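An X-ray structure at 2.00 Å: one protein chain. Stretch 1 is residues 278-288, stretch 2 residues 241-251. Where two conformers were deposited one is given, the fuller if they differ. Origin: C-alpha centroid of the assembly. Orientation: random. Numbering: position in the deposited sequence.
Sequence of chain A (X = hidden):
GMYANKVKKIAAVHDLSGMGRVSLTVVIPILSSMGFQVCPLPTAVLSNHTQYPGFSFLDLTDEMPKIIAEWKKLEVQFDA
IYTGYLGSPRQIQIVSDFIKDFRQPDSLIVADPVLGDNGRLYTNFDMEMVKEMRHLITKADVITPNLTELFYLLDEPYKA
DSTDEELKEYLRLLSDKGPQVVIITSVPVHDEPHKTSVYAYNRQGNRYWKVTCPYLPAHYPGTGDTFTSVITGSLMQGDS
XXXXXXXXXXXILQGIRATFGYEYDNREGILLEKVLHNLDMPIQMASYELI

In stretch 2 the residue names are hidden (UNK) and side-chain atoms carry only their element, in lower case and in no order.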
# COMPACT_ATOMS: atom_id res chain seq x y z
N ASN A 278 8.22 -3.79 -4.64
CA ASN A 278 8.96 -2.72 -4.01
C ASN A 278 9.44 -1.65 -4.96
O ASN A 278 9.96 -0.64 -4.52
CB ASN A 278 10.12 -3.27 -3.19
CG ASN A 278 9.64 -4.20 -2.13
OD1 ASN A 278 8.69 -3.91 -1.40
ND2 ASN A 278 10.25 -5.35 -2.06
N LEU A 279 9.20 -1.82 -6.25
CA LEU A 279 9.59 -0.79 -7.24
C LEU A 279 8.98 0.56 -6.98
O LEU A 279 9.50 1.58 -7.39
CB LEU A 279 9.18 -1.19 -8.66
CG LEU A 279 10.11 -2.07 -9.44
CD1 LEU A 279 9.41 -2.57 -10.72
CD2 LEU A 279 11.37 -1.28 -9.72
N ASP A 280 7.86 0.55 -6.30
CA ASP A 280 7.07 1.73 -6.08
C ASP A 280 7.49 2.67 -4.98
O ASP A 280 6.96 3.79 -4.88
CB ASP A 280 5.65 1.27 -5.66
CG ASP A 280 4.69 1.42 -6.77
OD1 ASP A 280 5.03 2.27 -7.63
OD2 ASP A 280 3.62 0.74 -6.78
N MSE A 281 8.36 2.22 -4.12
CA MSE A 281 8.41 2.79 -2.79
C MSE A 281 9.32 4.02 -2.67
O MSE A 281 10.12 4.28 -3.55
CB MSE A 281 8.90 1.71 -1.87
CG MSE A 281 10.34 1.50 -2.05
SE MSE A 281 10.85 0.00 -0.99
CE MSE A 281 10.34 0.68 0.73
N PRO A 282 9.21 4.76 -1.55
CA PRO A 282 10.17 5.82 -1.27
C PRO A 282 11.61 5.32 -1.34
O PRO A 282 11.90 4.22 -0.91
CB PRO A 282 9.84 6.23 0.18
CG PRO A 282 8.42 5.85 0.39
CD PRO A 282 8.18 4.66 -0.50
N ILE A 283 12.50 6.15 -1.82
CA ILE A 283 13.89 5.76 -1.92
C ILE A 283 14.81 6.81 -1.22
O ILE A 283 14.52 8.02 -1.20
CB ILE A 283 14.14 5.45 -3.37
CG1 ILE A 283 15.62 5.33 -3.67
CG2 ILE A 283 13.37 6.46 -4.29
CD1 ILE A 283 15.84 4.34 -4.73
N GLN A 284 15.85 6.35 -0.53
CA GLN A 284 16.79 7.31 0.03
C GLN A 284 17.98 7.26 -0.89
O GLN A 284 18.36 6.21 -1.37
CB GLN A 284 17.16 7.03 1.51
CG GLN A 284 18.52 7.68 1.99
CD GLN A 284 18.79 7.46 3.48
OE1 GLN A 284 17.98 6.86 4.20
NE2 GLN A 284 19.93 7.99 3.96
N MSE A 285 18.57 8.41 -1.13
CA MSE A 285 19.60 8.50 -2.12
C MSE A 285 20.98 8.09 -1.62
O MSE A 285 21.41 8.47 -0.54
CB MSE A 285 19.61 9.88 -2.73
CG MSE A 285 18.45 10.04 -3.73
SE MSE A 285 18.64 11.64 -4.78
CE MSE A 285 19.14 10.78 -6.38
N ALA A 286 21.66 7.32 -2.45
CA ALA A 286 23.03 6.89 -2.21
C ALA A 286 24.00 7.44 -3.30
O ALA A 286 25.18 7.61 -3.05
CB ALA A 286 23.04 5.41 -2.16
N SER A 287 23.50 7.78 -4.47
CA SER A 287 24.33 8.33 -5.54
C SER A 287 24.98 9.69 -5.19
O SER A 287 24.42 10.52 -4.44
CB SER A 287 23.50 8.42 -6.84
OG SER A 287 22.29 9.08 -6.58
N TYR A 288 26.19 9.90 -5.66
CA TYR A 288 26.83 11.16 -5.44
C TYR A 288 27.59 11.66 -6.60
O TYR A 288 28.06 10.90 -7.47
CB TYR A 288 27.68 11.15 -4.17
CG TYR A 288 28.79 10.17 -4.18
CD1 TYR A 288 28.57 8.85 -3.85
CD2 TYR A 288 30.08 10.59 -4.47
CE1 TYR A 288 29.61 7.91 -3.84
CE2 TYR A 288 31.16 9.67 -4.45
CZ TYR A 288 30.91 8.34 -4.13
OH TYR A 288 31.94 7.42 -4.11
N UNK A 241 18.52 11.35 -13.37
CA UNK A 241 19.48 10.27 -13.57
C UNK A 241 19.94 9.71 -12.21
O UNK A 241 19.89 8.54 -12.02
c UNK A 241 21.42 8.40 -15.09
c UNK A 241 20.68 10.73 -14.42
c UNK A 241 23.04 10.38 -15.37
c UNK A 241 21.88 9.75 -14.51
N UNK A 242 20.34 10.57 -11.25
CA UNK A 242 20.83 9.97 -10.01
C UNK A 242 19.71 9.21 -9.28
O UNK A 242 19.97 8.17 -8.67
c UNK A 242 20.73 12.37 -9.83
c UNK A 242 21.36 11.19 -9.20
c UNK A 242 20.49 12.03 -11.26
N UNK A 243 18.46 9.69 -9.40
CA UNK A 243 17.34 8.97 -8.79
C UNK A 243 17.15 7.60 -9.47
O UNK A 243 16.91 6.61 -8.78
c UNK A 243 14.33 10.55 -5.96
c UNK A 243 14.82 8.99 -8.44
c UNK A 243 16.05 9.79 -8.82
se UNK A 243 14.81 8.70 -6.51
N UNK A 244 17.28 7.54 -10.81
CA UNK A 244 17.19 6.29 -11.57
C UNK A 244 18.24 5.31 -11.10
O UNK A 244 17.95 4.15 -10.85
c UNK A 244 17.34 6.54 -13.08
N UNK A 245 19.47 5.78 -10.98
CA UNK A 245 20.56 4.97 -10.43
C UNK A 245 20.27 4.36 -9.03
O UNK A 245 20.60 3.19 -8.76
c UNK A 245 21.84 5.82 -10.33
c UNK A 245 22.75 5.27 -12.60
c UNK A 245 22.46 6.36 -11.63
c UNK A 245 23.75 7.23 -11.32
N UNK A 246 19.70 5.17 -8.14
CA UNK A 246 19.31 4.70 -6.79
C UNK A 246 18.20 3.68 -6.83
O UNK A 246 18.31 2.63 -6.19
c UNK A 246 20.19 6.63 -5.40
o UNK A 246 21.06 5.93 -4.82
o UNK A 246 20.32 7.85 -5.57
c UNK A 246 18.93 5.89 -5.90
N UNK A 247 17.16 3.95 -7.62
CA UNK A 247 16.06 3.01 -7.75
C UNK A 247 16.56 1.68 -8.29
O UNK A 247 16.19 0.63 -7.75
c UNK A 247 10.87 4.31 -9.54
n UNK A 247 10.69 5.32 -10.38
n UNK A 247 9.93 3.36 -9.40
n UNK A 247 11.97 4.23 -8.82
c UNK A 247 14.29 4.76 -8.05
c UNK A 247 13.04 5.20 -8.86
c UNK A 247 14.97 3.58 -8.64
N UNK A 248 17.38 1.71 -9.35
CA UNK A 248 17.89 0.47 -10.00
C UNK A 248 18.79 -0.34 -9.06
O UNK A 248 18.57 -1.53 -8.88
c UNK A 248 18.60 0.75 -11.31
N UNK A 249 19.73 0.32 -8.39
CA UNK A 249 20.64 -0.39 -7.52
C UNK A 249 19.95 -0.96 -6.26
O UNK A 249 20.25 -2.07 -5.83
c UNK A 249 22.77 0.67 -8.47
o UNK A 249 21.48 1.77 -6.66
c UNK A 249 21.87 0.48 -7.18
N UNK A 250 19.00 -0.21 -5.69
CA UNK A 250 18.30 -0.67 -4.50
C UNK A 250 17.39 -1.85 -4.80
O UNK A 250 17.32 -2.78 -4.02
c UNK A 250 17.60 0.49 -3.80
c UNK A 250 18.22 2.61 -2.48
o UNK A 250 17.20 2.51 -1.78
n UNK A 250 18.92 3.76 -2.63
c UNK A 250 18.74 1.41 -3.22
N UNK A 251 16.76 -1.84 -5.97
CA UNK A 251 15.89 -2.93 -6.39
C UNK A 251 16.71 -4.18 -6.55
O UNK A 251 16.33 -5.21 -6.02
c UNK A 251 15.18 -2.60 -7.71
c UNK A 251 13.03 -3.83 -7.44
c UNK A 251 12.09 -4.80 -7.87
c UNK A 251 14.21 -3.63 -8.15
c UNK A 251 14.45 -4.40 -9.28
c UNK A 251 12.35 -5.53 -9.01
c UNK A 251 13.53 -5.32 -9.73
O HOH W 1 7.21 2.56 -10.34
O HOH W 2 12.01 2.29 -6.50
O HOH W 3 15.77 3.49 0.48

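Stretch 2 is a helix, and stretch 1 runs along it as an extended loop that opens with a type I turn from Asn-278 to Met-281.

Position 241 carries four carbons, forked at the second, and touches nothing on stretch 1: Leu-241. At 242 three carbons close a ring onto the backbone N, and the beta carbon lies 3.6 Å from CE of Met-285, a selenomethionine; this is Pro-242. Position 243 is an unbranched run of two carbons, a selenium and a carbon, the selenium 3.5 Å from Ile-283 CG2. It is Met-243, also deposited as selenomethionine. A single carbon at 244 points away from the loop: Ala-244. Position 245 again has four carbons forked at the second, pointing toward stretch 1 without close contact: Leu-245.

At 246 two carbons end in two oxygens. One oxygen is 2.8 Å from Ala-286 N and the other 2.5 Å from Ser-287 OG, a carboxylate's work: Asp-246. OD1 accepts from Ala-286 N and, at 3.1 Å, from Ser-287 N, while OD2 takes the serine hydroxyl.

Position 247 has three carbons, a nitrogen, then a carbon bearing two more nitrogens, one of them 2.7 Å from Leu-279 O. That is Arg-247, and the carbonyl lies at the edge of its guanidinium, near the plane, where NH2 can donate. A water makes a second link, accepting from NE and donating to the same carbonyl.

The lone carbon of 248 points away: Ala-248. At 249 one carbon carries an oxygen and a carbon; the oxygen lies 2.7 Å from the backbone O of Leu-245 and reaches nothing on stretch 1. It is Thr-249, its hydroxyl donating back into the helix. Position 250 has three carbons, the third bearing an oxygen and a nitrogen. With the nitrogen 2.8 Å from Gln-284 O, it reads as an amide, Gln-250: NE2 donates to that carbonyl, and OE1 accepts from a water that in turn accepts from Gln-284 N. At 251 one carbon leads to a six-carbon ring with Leu-279 over one face: Phe-251. Leu-279 CD2 sits 4.0 Å from the ring centroid, a CH-pi contact.

The rule is polar side chains reading loop backbone. Asp-246 accepts from two amides, while Arg-247 and Gln-250 donate to carbonyls. Between these anchors Ile-283 points toward the helix, its CD1 3.2 Å from Arg-247 N; beyond them Met-285 packs on Pro-242 and Met-243, and Leu-279 on Phe-251.

Stretch 2 241-251: LPMALDRATQF
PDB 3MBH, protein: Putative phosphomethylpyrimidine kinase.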